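Local coordinates for protein cytochrome P450 reductase (Amycolatopsis methanolica 239, PDB 5OGX) that transfers electrons from NADH, by way of FAD and a [2Fe-2S] cluster, to a cytochrome P450 that O-demethylates lignin-derived aromatic compounds, at residues 24-27 and 32-35; 37-42 and 146-151; 44-49 and 66-71; 61-66 and 73-78. All coordinates share one frame; numbering follows the deposited sequence.

Contact 1 of 4, residues 24-27 and 32-35; sequences EAFL and WMPN. With NA (sodium ion), chain D.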
# COMPACT_ATOMS: atom_id res chain seq x y z
N GLU A 24 13.34 7.92 -5.38
CA GLU A 24 13.07 7.47 -6.74
C GLU A 24 14.34 7.04 -7.45
O GLU A 24 14.31 6.07 -8.22
CB GLU A 24 12.34 8.57 -7.51
CG GLU A 24 10.94 8.73 -6.96
CD GLU A 24 9.98 9.36 -7.92
OE1 GLU A 24 10.44 10.01 -8.89
OE2 GLU A 24 8.76 9.23 -7.68
N ALA A 25 15.46 7.70 -7.18
CA ALA A 25 16.72 7.27 -7.76
C ALA A 25 17.08 5.86 -7.29
O ALA A 25 17.48 5.01 -8.10
CB ALA A 25 17.83 8.26 -7.40
N PHE A 26 16.94 5.58 -5.99
CA PHE A 26 17.27 4.25 -5.48
C PHE A 26 16.33 3.20 -6.05
O PHE A 26 16.77 2.19 -6.61
CB PHE A 26 17.25 4.22 -3.95
CG PHE A 26 18.45 4.90 -3.31
CD1 PHE A 26 19.75 4.50 -3.63
CD2 PHE A 26 18.28 5.93 -2.40
CE1 PHE A 26 20.86 5.14 -3.07
CE2 PHE A 26 19.39 6.57 -1.83
CZ PHE A 26 20.68 6.17 -2.16
N LEU A 27 15.01 3.41 -5.95
CA LEU A 27 14.11 2.36 -6.41
C LEU A 27 14.20 2.15 -7.92
O LEU A 27 14.06 1.02 -8.40
CB LEU A 27 12.66 2.65 -6.01
CG LEU A 27 12.34 2.76 -4.52
CD1 LEU A 27 10.84 3.09 -4.33
CD2 LEU A 27 12.71 1.49 -3.76
N TRP A 32 16.68 -1.04 -2.67
CA TRP A 32 15.54 -0.86 -1.79
C TRP A 32 15.86 0.06 -0.62
O TRP A 32 16.95 0.02 -0.05
CB TRP A 32 15.06 -2.20 -1.23
CG TRP A 32 13.87 -2.00 -0.32
CD1 TRP A 32 12.58 -1.73 -0.69
CD2 TRP A 32 13.89 -2.02 1.10
NE1 TRP A 32 11.78 -1.60 0.43
CE2 TRP A 32 12.57 -1.79 1.54
CE3 TRP A 32 14.90 -2.25 2.06
CZ2 TRP A 32 12.22 -1.73 2.90
CZ3 TRP A 32 14.56 -2.21 3.41
CH2 TRP A 32 13.23 -1.96 3.81
N MET A 33 14.88 0.86 -0.25
CA MET A 33 14.84 1.44 1.08
C MET A 33 13.38 1.63 1.45
O MET A 33 12.52 1.67 0.57
CB MET A 33 15.60 2.76 1.14
CG MET A 33 15.09 3.76 0.12
SD MET A 33 15.75 5.40 0.48
CE MET A 33 17.48 5.03 0.85
N PRO A 34 13.07 1.73 2.74
CA PRO A 34 11.66 1.75 3.15
C PRO A 34 10.90 2.92 2.57
O PRO A 34 11.41 4.03 2.43
CB PRO A 34 11.72 1.85 4.68
CG PRO A 34 13.12 1.52 5.07
CD PRO A 34 14.00 1.69 3.88
N ASN A 35 9.66 2.66 2.20
CA ASN A 35 8.81 3.63 1.60
C ASN A 35 7.35 3.19 1.69
O ASN A 35 7.09 2.07 1.52
CB ASN A 35 9.22 3.89 0.16
CG ASN A 35 8.97 2.73 -0.74
OD1 ASN A 35 8.00 2.69 -1.42
ND2 ASN A 35 9.87 1.83 -0.76
NA NA D . 14.05 5.37 2.72

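Contact 2 of 4, residues 37-42 and 146-151; sequences CNQGTC and RRQYSL. With FAD (flavin-adenine dinucleotide), chain B; FES (Fe2/s2 (inorganic) cluster), chain C.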
# COMPACT_ATOMS: atom_id res chain seq x y z
N CYS A 37 4.49 5.81 0.96
CA CYS A 37 3.55 6.83 0.49
C CYS A 37 4.12 7.69 -0.64
O CYS A 37 3.36 8.21 -1.46
CB CYS A 37 3.09 7.73 1.65
SG CYS A 37 4.28 9.02 2.13
N ASN A 38 5.45 7.87 -0.67
CA ASN A 38 6.13 8.72 -1.66
C ASN A 38 5.55 10.13 -1.69
O ASN A 38 5.60 10.81 -2.72
CB ASN A 38 6.10 8.10 -3.06
CG ASN A 38 7.20 8.64 -3.97
OD1 ASN A 38 8.27 9.05 -3.51
ND2 ASN A 38 6.92 8.70 -5.28
N GLN A 39 5.01 10.60 -0.56
CA GLN A 39 4.43 11.94 -0.52
C GLN A 39 4.72 12.67 0.78
O GLN A 39 4.10 13.71 1.03
CB GLN A 39 2.90 11.87 -0.77
CG GLN A 39 2.13 11.27 0.41
CD GLN A 39 0.62 11.30 0.21
OE1 GLN A 39 0.13 11.50 -0.91
NE2 GLN A 39 -0.13 11.09 1.29
N GLY A 40 5.63 12.16 1.62
CA GLY A 40 6.06 12.87 2.81
C GLY A 40 5.19 12.70 4.03
O GLY A 40 5.42 13.39 5.04
N THR A 41 4.20 11.81 4.01
CA THR A 41 3.28 11.70 5.14
C THR A 41 3.54 10.50 6.03
O THR A 41 3.22 10.56 7.23
CB THR A 41 1.82 11.65 4.65
OG1 THR A 41 1.67 10.63 3.67
CG2 THR A 41 1.40 13.00 4.07
N CYS A 42 4.10 9.40 5.51
CA CYS A 42 4.19 8.21 6.35
C CYS A 42 5.43 8.22 7.24
O CYS A 42 5.44 7.57 8.29
CB CYS A 42 4.17 6.94 5.49
SG CYS A 42 5.73 6.54 4.66
N ARG A 146 -0.74 13.57 -8.24
CA ARG A 146 -0.27 12.20 -8.15
C ARG A 146 -1.01 11.48 -7.04
O ARG A 146 -1.12 12.01 -5.93
CB ARG A 146 1.24 12.16 -7.89
CG ARG A 146 1.98 13.12 -8.81
CD ARG A 146 3.49 13.03 -8.65
NE ARG A 146 4.03 11.90 -9.38
CZ ARG A 146 4.38 11.92 -10.67
NH1 ARG A 146 4.25 13.03 -11.39
NH2 ARG A 146 4.86 10.82 -11.23
N ARG A 147 -1.51 10.27 -7.33
CA ARG A 147 -2.30 9.52 -6.37
C ARG A 147 -1.93 8.05 -6.42
O ARG A 147 -1.63 7.51 -7.49
CB ARG A 147 -3.81 9.69 -6.60
CG ARG A 147 -4.28 11.15 -6.55
CD ARG A 147 -4.23 11.71 -5.13
NE ARG A 147 -4.91 13.01 -5.06
CZ ARG A 147 -4.29 14.18 -5.15
NH1 ARG A 147 -2.97 14.24 -5.33
NH2 ARG A 147 -5.00 15.31 -5.07
N GLN A 148 -1.95 7.42 -5.25
CA GLN A 148 -1.55 6.03 -5.07
C GLN A 148 -2.78 5.12 -5.11
O GLN A 148 -3.79 5.42 -4.47
CB GLN A 148 -0.87 5.86 -3.72
CG GLN A 148 0.25 6.87 -3.44
CD GLN A 148 -0.20 8.19 -2.77
OE1 GLN A 148 -1.35 8.62 -2.86
NE2 GLN A 148 0.75 8.84 -2.11
N TYR A 149 -2.64 3.97 -5.76
CA TYR A 149 -3.70 2.95 -5.76
C TYR A 149 -3.05 1.59 -5.59
O TYR A 149 -2.15 1.21 -6.35
CB TYR A 149 -4.56 3.02 -7.04
CG TYR A 149 -5.31 4.32 -7.01
CD1 TYR A 149 -6.38 4.50 -6.14
CD2 TYR A 149 -4.87 5.42 -7.73
CE1 TYR A 149 -7.03 5.73 -6.04
CE2 TYR A 149 -5.51 6.64 -7.64
CZ TYR A 149 -6.57 6.80 -6.78
OH TYR A 149 -7.19 8.02 -6.68
N SER A 150 -3.50 0.86 -4.57
CA SER A 150 -2.96 -0.46 -4.26
C SER A 150 -3.33 -1.47 -5.34
O SER A 150 -4.43 -1.43 -5.90
CB SER A 150 -3.52 -0.95 -2.93
OG SER A 150 -3.19 -0.08 -1.87
N LEU A 151 -2.42 -2.41 -5.57
CA LEU A 151 -2.71 -3.54 -6.46
C LEU A 151 -3.48 -4.60 -5.70
O LEU A 151 -3.11 -4.97 -4.59
CB LEU A 151 -1.41 -4.12 -7.02
CG LEU A 151 -0.56 -3.17 -7.87
CD1 LEU A 151 0.69 -3.90 -8.34
CD2 LEU A 151 -1.36 -2.67 -9.08
PA FAD B . -8.37 14.79 -3.19
O1A FAD B . -8.62 15.83 -4.26
O2A FAD B . -6.91 14.61 -2.84
O5B FAD B . -9.19 15.17 -1.81
C5B FAD B . -10.37 15.92 -1.89
C4B FAD B . -10.74 16.37 -0.45
O4B FAD B . -11.17 15.35 0.23
C3B FAD B . -9.49 16.87 0.29
O3B FAD B . -9.83 17.90 1.10
C2B FAD B . -9.01 15.63 1.09
O2B FAD B . -8.18 16.03 2.27
C1B FAD B . -10.12 15.02 1.41
N9A FAD B . -9.98 13.59 1.38
C8A FAD B . -9.03 12.89 0.75
N7A FAD B . -9.27 11.59 0.94
C5A FAD B . -10.39 11.49 1.69
C6A FAD B . -11.07 10.40 2.17
N6A FAD B . -10.96 8.95 2.12
N1A FAD B . -12.17 10.56 2.89
C2A FAD B . -12.62 11.81 3.17
N3A FAD B . -11.95 12.90 2.70
C4A FAD B . -10.83 12.72 1.96
N1 FAD B . -7.58 5.00 -2.52
C2 FAD B . -8.45 4.00 -3.12
O2 FAD B . -9.58 4.27 -3.38
N3 FAD B . -7.92 2.66 -3.41
C4 FAD B . -6.58 2.28 -3.11
O4 FAD B . -6.19 1.18 -3.35
C4X FAD B . -5.71 3.32 -2.48
N5 FAD B . -4.35 2.98 -2.19
C5X FAD B . -3.52 4.00 -1.56
C6 FAD B . -2.21 3.65 -1.22
C7 FAD B . -1.43 4.64 -0.62
C7M FAD B . -0.03 4.10 -0.34
C8 FAD B . -1.93 5.92 -0.37
C8M FAD B . -1.00 6.93 0.28
C9 FAD B . -3.24 6.25 -0.70
C9A FAD B . -4.03 5.28 -1.29
N10 FAD B . -5.41 5.65 -1.63
C10 FAD B . -6.23 4.64 -2.21
C1' FAD B . -5.92 7.02 -1.42
C2' FAD B . -5.78 7.65 -2.87
O2' FAD B . -4.44 7.74 -3.34
C3' FAD B . -6.38 9.07 -3.01
O3' FAD B . -5.91 9.84 -1.94
C4' FAD B . -7.92 9.03 -2.99
O4' FAD B . -8.40 8.32 -4.09
C5' FAD B . -8.50 10.46 -3.03
O5' FAD B . -7.85 11.20 -4.04
P FAD B . -8.67 12.41 -4.80
O1P FAD B . -7.70 13.10 -5.72
O2P FAD B . -9.94 11.89 -5.43
O3P FAD B . -9.13 13.41 -3.58
FE1 FES C . 6.32 8.14 3.06
FE2 FES C . 8.60 9.22 2.35
S1 FES C . 7.30 9.92 3.94
S2 FES C . 7.75 7.34 1.59
O HOH W 1 0.68 11.83 -3.73

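Contact 3 of 4, residues 44-49 and 66-71; sequences TCKLQV and AEERAS. Unlike the reference sequence in segment 66-71: E67 (reference Asp), S71 (reference Ala). With FES (Fe2/s2 (inorganic) cluster), chain C.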
# COMPACT_ATOMS: atom_id res chain seq x y z
N THR A 44 8.25 6.76 6.85
CA THR A 44 9.06 5.55 6.90
C THR A 44 10.33 5.63 6.06
O THR A 44 11.23 4.80 6.26
CB THR A 44 8.25 4.31 6.47
OG1 THR A 44 7.91 4.42 5.08
CG2 THR A 44 6.97 4.20 7.28
N CYS A 45 10.46 6.62 5.17
CA CYS A 45 11.66 6.75 4.36
C CYS A 45 12.71 7.65 5.00
O CYS A 45 13.64 8.08 4.32
CB CYS A 45 11.33 7.27 2.97
SG CYS A 45 10.87 9.02 3.04
N LYS A 46 12.56 7.95 6.29
CA LYS A 46 13.50 8.85 6.96
C LYS A 46 14.92 8.29 6.88
O LYS A 46 15.13 7.08 7.01
CB LYS A 46 13.07 9.05 8.41
CG LYS A 46 13.67 10.28 9.08
CD LYS A 46 12.95 10.58 10.39
CE LYS A 46 11.69 11.39 10.15
NZ LYS A 46 10.93 11.60 11.43
N LEU A 47 15.87 9.18 6.67
CA LEU A 47 17.27 8.84 6.42
C LEU A 47 18.13 9.74 7.28
O LEU A 47 17.73 10.86 7.61
CB LEU A 47 17.68 9.10 4.97
CG LEU A 47 17.03 8.46 3.76
CD1 LEU A 47 17.54 9.12 2.51
CD2 LEU A 47 17.41 7.01 3.76
N GLN A 48 19.33 9.27 7.62
CA GLN A 48 20.38 10.16 8.10
C GLN A 48 21.30 10.51 6.94
O GLN A 48 21.80 9.61 6.25
CB GLN A 48 21.20 9.54 9.25
CG GLN A 48 22.35 10.48 9.70
CD GLN A 48 23.37 9.80 10.61
OE1 GLN A 48 23.38 8.59 10.78
NE2 GLN A 48 24.26 10.61 11.20
N VAL A 49 21.52 11.80 6.72
CA VAL A 49 22.49 12.24 5.73
C VAL A 49 23.86 12.17 6.38
O VAL A 49 24.14 12.90 7.33
CB VAL A 49 22.19 13.65 5.22
CG1 VAL A 49 23.27 14.10 4.27
CG2 VAL A 49 20.82 13.67 4.53
N ALA A 66 12.06 20.70 12.25
CA ALA A 66 13.24 21.55 12.11
C ALA A 66 14.40 21.00 12.93
O ALA A 66 15.56 21.07 12.51
CB ALA A 66 12.92 22.99 12.53
N GLU A 67 14.10 20.45 14.11
CA GLU A 67 15.11 19.79 14.92
C GLU A 67 15.78 18.66 14.14
O GLU A 67 17.01 18.58 14.07
CB GLU A 67 14.47 19.25 16.20
CG GLU A 67 15.44 18.83 17.28
CD GLU A 67 14.82 18.88 18.67
OE1 GLU A 67 15.37 18.25 19.60
OE2 GLU A 67 13.78 19.55 18.83
N GLU A 68 14.97 17.79 13.53
CA GLU A 68 15.50 16.64 12.80
C GLU A 68 16.33 17.08 11.60
O GLU A 68 17.36 16.47 11.29
CB GLU A 68 14.36 15.73 12.35
CG GLU A 68 13.67 14.98 13.48
CD GLU A 68 12.51 14.13 12.99
OE1 GLU A 68 12.52 12.90 13.22
OE2 GLU A 68 11.58 14.70 12.37
N ARG A 69 15.89 18.12 10.88
CA ARG A 69 16.69 18.63 9.76
C ARG A 69 18.03 19.15 10.24
O ARG A 69 19.06 18.92 9.59
CB ARG A 69 15.93 19.73 9.03
CG ARG A 69 14.64 19.25 8.42
CD ARG A 69 13.71 20.40 8.06
NE ARG A 69 12.35 19.91 7.95
CZ ARG A 69 11.57 20.07 6.89
NH1 ARG A 69 12.02 20.73 5.83
NH2 ARG A 69 10.35 19.57 6.89
N ALA A 70 18.04 19.84 11.38
CA ALA A 70 19.29 20.39 11.90
C ALA A 70 20.25 19.29 12.33
O ALA A 70 21.47 19.48 12.29
CB ALA A 70 18.99 21.32 13.08
N SER A 71 19.72 18.14 12.76
CA SER A 71 20.56 17.00 13.11
C SER A 71 20.94 16.17 11.89
O SER A 71 21.66 15.17 12.05
CB SER A 71 19.85 16.13 14.15
OG SER A 71 18.87 15.30 13.54
FE1 FES C . 6.32 8.14 3.06
FE2 FES C . 8.60 9.22 2.35
S1 FES C . 7.30 9.92 3.94
S2 FES C . 7.75 7.34 1.59

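Contact 4 of 4, residues 61-66 and 73-78; sequences EDTLSA and LALACQ. With FES (Fe2/s2 (inorganic) cluster), chain C.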
# COMPACT_ATOMS: atom_id res chain seq x y z
N GLU A 61 6.52 19.53 8.28
CA GLU A 61 7.17 19.65 9.58
C GLU A 61 6.79 18.50 10.50
O GLU A 61 7.62 18.06 11.31
CB GLU A 61 6.81 21.00 10.22
CG GLU A 61 7.61 21.34 11.49
CD GLU A 61 7.15 20.57 12.72
OE1 GLU A 61 5.92 20.36 12.87
OE2 GLU A 61 8.01 20.15 13.52
N ASP A 62 5.55 18.01 10.42
CA ASP A 62 5.15 16.96 11.34
C ASP A 62 5.85 15.64 11.01
O ASP A 62 6.05 14.81 11.90
CB ASP A 62 3.63 16.79 11.34
CG ASP A 62 3.14 15.92 10.21
OD1 ASP A 62 3.26 16.36 9.04
OD2 ASP A 62 2.64 14.81 10.48
N THR A 63 6.24 15.45 9.75
CA THR A 63 7.01 14.27 9.37
C THR A 63 8.50 14.45 9.58
O THR A 63 9.21 13.47 9.86
CB THR A 63 6.76 13.91 7.90
OG1 THR A 63 5.38 14.13 7.57
CG2 THR A 63 7.08 12.47 7.67
N LEU A 64 9.00 15.68 9.45
CA LEU A 64 10.43 15.95 9.54
C LEU A 64 10.60 17.32 10.19
O LEU A 64 10.51 18.35 9.51
CB LEU A 64 11.07 15.90 8.16
CG LEU A 64 12.58 16.12 8.12
CD1 LEU A 64 13.30 14.85 8.59
CD2 LEU A 64 13.02 16.52 6.72
N SER A 65 10.86 17.33 11.49
CA SER A 65 10.89 18.58 12.24
C SER A 65 12.12 19.41 11.90
O SER A 65 13.11 18.92 11.35
CB SER A 65 10.85 18.29 13.73
OG SER A 65 12.12 17.88 14.19
N ALA A 66 12.06 20.70 12.25
CA ALA A 66 13.24 21.55 12.11
C ALA A 66 14.40 21.00 12.93
O ALA A 66 15.56 21.07 12.51
CB ALA A 66 12.92 22.99 12.53
N LEU A 73 18.75 14.73 9.45
CA LEU A 73 17.80 13.76 8.91
C LEU A 73 17.08 14.35 7.71
O LEU A 73 17.04 15.57 7.51
CB LEU A 73 16.79 13.33 9.98
CG LEU A 73 17.37 12.79 11.29
CD1 LEU A 73 16.25 12.18 12.12
CD2 LEU A 73 18.47 11.77 11.02
N ALA A 74 16.50 13.46 6.90
CA ALA A 74 15.76 13.85 5.71
C ALA A 74 14.73 12.77 5.40
O ALA A 74 14.77 11.68 5.96
CB ALA A 74 16.70 14.05 4.51
N LEU A 75 13.80 13.11 4.52
CA LEU A 75 12.87 12.13 3.95
C LEU A 75 13.34 11.80 2.54
O LEU A 75 13.41 12.70 1.69
CB LEU A 75 11.44 12.65 3.92
CG LEU A 75 10.81 13.07 5.24
CD1 LEU A 75 9.37 13.53 4.99
CD2 LEU A 75 10.85 11.88 6.22
N ALA A 76 13.65 10.53 2.29
CA ALA A 76 14.12 10.13 0.97
C ALA A 76 13.15 10.53 -0.14
O ALA A 76 13.58 10.85 -1.25
CB ALA A 76 14.37 8.62 0.93
N CYS A 77 11.84 10.48 0.12
CA CYS A 77 10.91 10.81 -0.96
C CYS A 77 10.76 12.30 -1.19
O CYS A 77 10.13 12.70 -2.18
CB CYS A 77 9.52 10.21 -0.69
SG CYS A 77 8.70 10.98 0.71
N GLN A 78 11.32 13.14 -0.31
CA GLN A 78 11.25 14.58 -0.52
C GLN A 78 12.61 15.19 -0.80
O GLN A 78 12.68 16.27 -1.40
CB GLN A 78 10.64 15.25 0.72
CG GLN A 78 9.29 14.67 1.06
CD GLN A 78 8.28 15.01 -0.01
OE1 GLN A 78 8.18 16.17 -0.42
NE2 GLN A 78 7.56 14.01 -0.49
FE1 FES C . 6.32 8.14 3.06
FE2 FES C . 8.60 9.22 2.35
S1 FES C . 7.30 9.92 3.94
S2 FES C . 7.75 7.34 1.59

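Contact 1 of 4, residues 24-27 and 32-35
M33 meets the ring of F26 with its methyl end while its thioether sulfur binds a sodium ion, an unusual ligand for an alkali metal. M33 SD lies 2.8 Å from the modelled sodium ion, and the carbonyl O of P34 supplies a second ligand at 3.0 Å. The methyl CE of M33 reaches F26 CD2 at 3.5 Å, and SD stands 5.0 Å from the ring centroid, 60° off its normal, an oblique Met-aromatic contact. A bend at chi3 (43°) turns CE to the ring while the sulfur still reaches the metal. On the other flank L27 meets N35 from the opposite direction, with CD1 3.9 Å from ND2. N35 ND2 is tied to the M33 carbonyl O by a bond of 3.0 Å, the oxygen lying in the plane of the N35 amide and the N-H meeting that carbonyl almost head-on, while OD1 accepts from the backbone N of G195. Replacing N35 by an alanine would probably leave the M33 carbonyl and the G195 N-H without these mates and open a gap beside L27 CD1. This helix-to-loop contact belongs to the 2Fe-2S domain, and N35 lines the cluster pocket, its side chain about 4 Å from the bound cluster. Around this buried contact F26 packs on strands 5-9 and 12-16, whereas L27 and N35 rest on L194 of strand 187-194.

Contact 2 of 4, residues 37-42 and 146-151
Q148 grips the cluster loop with both hydrogens of NE2. Q148 NE2 donates to the C37 carbonyl O at 2.8 Å, lying in the carbonyl plane, and to Q39 OE1 at 3.0 Å, almost straight (176°) but from above that amide's plane. The two amides are turned 70° against each other. A water bridges Q39 OE1 to the carbonyl O of R146, and Q39 NE2 donates to T41 OG1 and to the T333 carbonyl, which fixes the rotation of the amide. The Q148 chain bends at chi2 (89°), which carries its amide to the methyl-bearing rim on one face of the flavin's dimethylbenzene ring: Q148 CB packs 3.4 Å from FAD C7 and Q148 CD 3.4 Å from FAD C8M. On the same strand the ribityl O2' of FAD donates to the Q148 carbonyl O at 2.7 Å, and R147 NE binds a phosphate oxygen, O1P. Behind C37 the thiolate SG, 2.4 Å from FE1, accepts N-H bonds from Q39, T41 and C42, which probably stabilise the reduced cluster. With FAD C8M only 7.9 Å from FE1 and C37 hydrogen-bonded to a flavin-packed glutamine, the geometry is consistent with direct electron transfer from flavin to cluster.

Contact 3 of 4, residues 44-49 and 66-71
K46 and E68 form a surface salt bridge that ties strand 46-51 to the short helix 66-70 in the plant-type [2Fe-2S] ferredoxin domain, of beta-grasp fold. The evidence is a single close pair: NZ of K46 lies 2.7 Å from OE1 of E68 and meets it on the syn side, 21° out of the carboxylate plane, with OE2 farther off at 3.3 Å. The two side chains approach at about a right angle. E68 comes straight from the helix, its chain extended beyond CG, whereas K46 leaves the strand with CG anti to its backbone N and then bends at chi3 (-84°), which swings the ammonium round to the carboxylate. K46 CE follows alongside, 3.5 Å from E68 OE1. Both oxygens of E68 are engaged, because OE2 accepts from the backbone N of S65. S65 is the N-cap of the helix and its OG in turn caps the backbone N of E68, so the reciprocal pair fits a capping box. K46 NZ has a second acceptor in the T63 carbonyl, which leaves the ammonium held by two partners. At the other end of the helix S71 OG donates to the E68 carbonyl O at 3.0 Å. Just before the strand, C45 SG binds FE2 at 2.4 Å, which places K46 next in sequence to a cluster ligand. A carboxylate in the first helical turn, near the positive end of the helix dipole and paired with a lysine, is likely to remain charged, and the bridge balances opposite charges where neither partner is fully buried.

Contact 4 of 4, residues 61-66 and 73-78
L64 faces A74 with their CA atoms 6.9 Å apart, where the chain, after residues of helical phi/psi at 61-63, turns extended alongside strand 73-75. The contact is apolar. L64 places CG anti to its backbone N (chi1 -178°), which lays its two methyls against the strand backbone: CD1 is 3.9 Å from the A74 N and 4.1 Å from the CB of L73, and CD2 sits 4.0 Å from the CA of A74. Its CB meets L75 CG at 4.1 Å, so L75 is touched at its branch point. The other L75 partner is T63, whose CG2 meets CD1 at 3.7 Å, the two side chains crossing at about a right angle. T63 thereby turns its methyl to the leucine, while its hydroxyl OG1 is hydrogen-bonded to the G40 carbonyl of the cluster loop. Past the strand, residues 75-78 form a type I turn closed by Q78 N to the L75 carbonyl O, and this turn presents C77, whose SG binds FE2 at 2.4 Å. Q78 NE2 donates to the same C77 SG at 3.5 Å (163°), with the sulfur close to its amide plane. Exchanging C77 for an alanine would probably leave FE2 short of a protein ligand and the Q78 amide without its sulfur acceptor. Strand 73-75 is an outermost strand of its sheet and pairs with strand 46-51; L64 also rests on K46 of that strand and on H56, while C77 and A76 pack against L23 of helix 22-28.

Overall arrangement
The [2Fe-2S] cluster is the common centre: contact 2 gives FE1 its two cysteines, and contacts 3 and 4 give FE2 one each. Contacts 3 and 4, with centres 6 Å apart, share A66 and are joined by the strand pairing of L47 N to A74 O (2.8 Å). Contact 4 reaches contact 2 where N38 OD1 packs on C77 CB at 3.3 Å. Contact 1 meets contact 2 where E24 OE2 and N38 ND2 lie 3.1 Å apart, a probable hydrogen bond, and meets contact 4 where M33 SD packs on A76 CB. The sodium ion, bound in contact 1, lies about 10 Å from the C37 side chain of contact 2; contact 2 alone also touches FAD.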